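Local coordinates for S locus protein 11 (Brassica campestris, PDB 6KYW) that probably serves as the secreted, cysteine-rich pollen ligand by which Brassica stigmas recognise and reject self pollen, at residues E16-K19 with C20-L23. Sequence-based numbering, arbitrary orientation.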
ATOM      1  N   GLU C  16     -12.071 -17.182   4.361  1.00 64.64           N
ATOM      2  CA  GLU C  16     -12.033 -16.572   3.043  1.00 61.95           C
ATOM      3  C   GLU C  16     -11.516 -17.556   2.001  1.00 61.98           C
ATOM      4  O   GLU C  16     -11.964 -17.531   0.851  1.00 64.37           O
ATOM      5  CB  GLU C  16     -11.179 -15.308   3.098  1.00 62.13           C
ATOM      6  CG  GLU C  16     -11.340 -14.365   1.924  1.00 56.90           C
ATOM      7  CD  GLU C  16     -12.536 -13.428   2.044  1.00 63.14           C
ATOM      8  OE1 GLU C  16     -13.321 -13.517   3.019  1.00 60.80           O
ATOM      9  OE2 GLU C  16     -12.684 -12.591   1.136  1.00 56.10           O
ATOM     10  N   GLU C  17     -10.600 -18.444   2.393  1.00 62.58           N
ATOM     11  CA  GLU C  17     -10.127 -19.480   1.481  1.00 66.12           C
ATOM     12  C   GLU C  17     -11.259 -20.416   1.072  1.00 67.68           C
ATOM     13  O   GLU C  17     -11.301 -20.889  -0.070  1.00 67.51           O
ATOM     14  CB  GLU C  17      -8.992 -20.271   2.125  1.00 67.58           C
ATOM     15  CG  GLU C  17      -8.532 -21.468   1.311  1.00 70.37           C
ATOM     16  CD  GLU C  17      -7.511 -21.081   0.260  1.00 78.43           C
ATOM     17  OE1 GLU C  17      -6.947 -21.973  -0.414  1.00 71.01           O
ATOM     18  OE2 GLU C  17      -7.259 -19.871   0.120  1.00 73.17           O
ATOM     19  N   GLU C  18     -12.185 -20.699   1.990  1.00 68.37           N
ATOM     20  CA  GLU C  18     -13.361 -21.475   1.615  1.00 70.04           C
ATOM     21  C   GLU C  18     -14.281 -20.664   0.712  1.00 69.07           C
ATOM     22  O   GLU C  18     -14.878 -21.197  -0.228  1.00 69.05           O
ATOM     23  CB  GLU C  18     -14.092 -21.956   2.870  1.00 70.75           C
ATOM     24  CG  GLU C  18     -13.396 -23.136   3.558  1.00 75.94           C
ATOM     25  CD  GLU C  18     -12.591 -24.017   2.577  1.00104.74           C
ATOM     26  OE1 GLU C  18     -11.366 -23.781   2.414  1.00 91.93           O
ATOM     27  OE2 GLU C  18     -13.175 -24.956   1.978  1.00 95.52           O
ATOM     28  N   LYS C  19     -14.375 -19.366   0.960  1.00 63.82           N
ATOM     29  CA  LYS C  19     -15.176 -18.509   0.102  1.00 64.35           C
ATOM     30  C   LYS C  19     -14.605 -18.429  -1.319  1.00 66.56           C
ATOM     31  O   LYS C  19     -15.372 -18.289  -2.273  1.00 66.62           O
ATOM     32  CB  LYS C  19     -15.290 -17.122   0.750  1.00 65.84           C
ATOM     33  CG  LYS C  19     -16.004 -16.068  -0.081  1.00 76.26           C
ATOM     34  CD  LYS C  19     -17.421 -15.800   0.418  1.00 79.46           C
ATOM     35  CE  LYS C  19     -18.164 -14.818  -0.505  1.00 77.65           C
ATOM     36  NZ  LYS C  19     -18.536 -15.414  -1.832  1.00 78.71           N
ATOM     37  N   CYS C  20     -13.276 -18.520  -1.498  1.00 65.79           N
ATOM     38  CA  CYS C  20     -12.728 -18.482  -2.856  1.00 61.20           C
ATOM     39  C   CYS C  20     -13.276 -19.640  -3.677  1.00 66.51           C
ATOM     40  O   CYS C  20     -13.473 -19.523  -4.896  1.00 64.87           O
ATOM     41  CB  CYS C  20     -11.197 -18.564  -2.852  1.00 56.30           C
ATOM     42  SG  CYS C  20     -10.234 -17.191  -2.167  1.00 68.82           S
ATOM     43  N   LYS C  21     -13.516 -20.773  -3.016  1.00 70.56           N
ATOM     44  CA  LYS C  21     -14.003 -21.990  -3.643  1.00 70.36           C
ATOM     45  C   LYS C  21     -15.408 -21.852  -4.217  1.00 68.86           C
ATOM     46  O   LYS C  21     -15.820 -22.727  -4.973  1.00 64.66           O
ATOM     47  CB  LYS C  21     -13.971 -23.124  -2.625  1.00 72.18           C
ATOM     48  CG  LYS C  21     -14.034 -24.496  -3.221  1.00 79.88           C
ATOM     49  CD  LYS C  21     -13.250 -25.459  -2.360  1.00 87.51           C
ATOM     50  CE  LYS C  21     -11.895 -24.867  -2.028  1.00 84.54           C
ATOM     51  NZ  LYS C  21     -11.244 -25.635  -0.944  1.00102.52           N
ATOM     52  N   THR C  22     -16.146 -20.787  -3.887  1.00 65.88           N
ATOM     53  CA  THR C  22     -17.474 -20.574  -4.459  1.00 66.45           C
ATOM     54  C   THR C  22     -17.444 -19.961  -5.855  1.00 64.41           C
ATOM     55  O   THR C  22     -18.504 -19.800  -6.468  1.00 63.00           O
ATOM     56  CB  THR C  22     -18.320 -19.656  -3.555  1.00 69.60           C
ATOM     57  OG1 THR C  22     -19.694 -19.775  -3.930  1.00 96.01           O
ATOM     58  CG2 THR C  22     -17.932 -18.170  -3.735  1.00 67.81           C
ATOM     59  N   LEU C  23     -16.283 -19.564  -6.366  1.00 61.75           N
ATOM     60  CA  LEU C  23     -16.295 -18.788  -7.597  1.00 61.80           C
ATOM     61  C   LEU C  23     -16.720 -19.636  -8.791  1.00 65.21           C
ATOM     62  O   LEU C  23     -17.497 -19.178  -9.640  1.00 68.48           O
ATOM     63  CB  LEU C  23     -14.922 -18.169  -7.840  1.00 61.70           C
ATOM     64  CG  LEU C  23     -14.538 -16.971  -6.984  1.00 60.99           C
ATOM     65  CD1 LEU C  23     -13.136 -16.489  -7.407  1.00 53.83           C
ATOM     66  CD2 LEU C  23     -15.602 -15.851  -7.060  1.00 55.72           C
TER
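With chi1 at -76°, Glu18 swings its CG to the side of its own backbone N, while Lys21 turns its CG away from its N (chi1 -162°) and bends at chi2 and chi3; the two chains then run alongside each other in the same direction. Their ends meet in a long salt bridge, Glu18 OE2 to Lys21 NZ at 3.6 Å; both residues are exposed, so the pair lies at the surface. Lys19 and Thr22 are paired in the same side-by-side fashion, but the contact is to carbon: the bent lysine chain brings Lys19 NZ to 3.4 Å from the methyl CG2 of Thr22. Along the backbone, Cys20 N bonds Glu16 O (2.9 Å), four residues back, with the donor tilted 20° from the carbonyl plane. One residue on, Lys21 N reaches Glu18 O only weakly. Thr22 N then bonds Lys19 O at 3.1 Å, well above the carbonyl plane, and Leu23 N bonds Cys20 O at 3.2 Å, closing a type I beta turn from Cys20 to Leu23. The Cys20-Cys41 disulfide ties this segment covalently to strand 38-43, and Glu17 adds two hydrogen bonds, OE1 with Thr30 OG1 and OE2 with Cys31 N. Glu16 OE2 forms a salt bridge with Lys8 NZ and a hydrogen bond with His39 NE2, and Leu23 lies against Phe6. This change from i-to-i+4 to i-to-i+3 bonding leads from the helix into the turn, within a defensin-like fold in which a disulfide ties a short helix to a three-stranded antiparallel sheet.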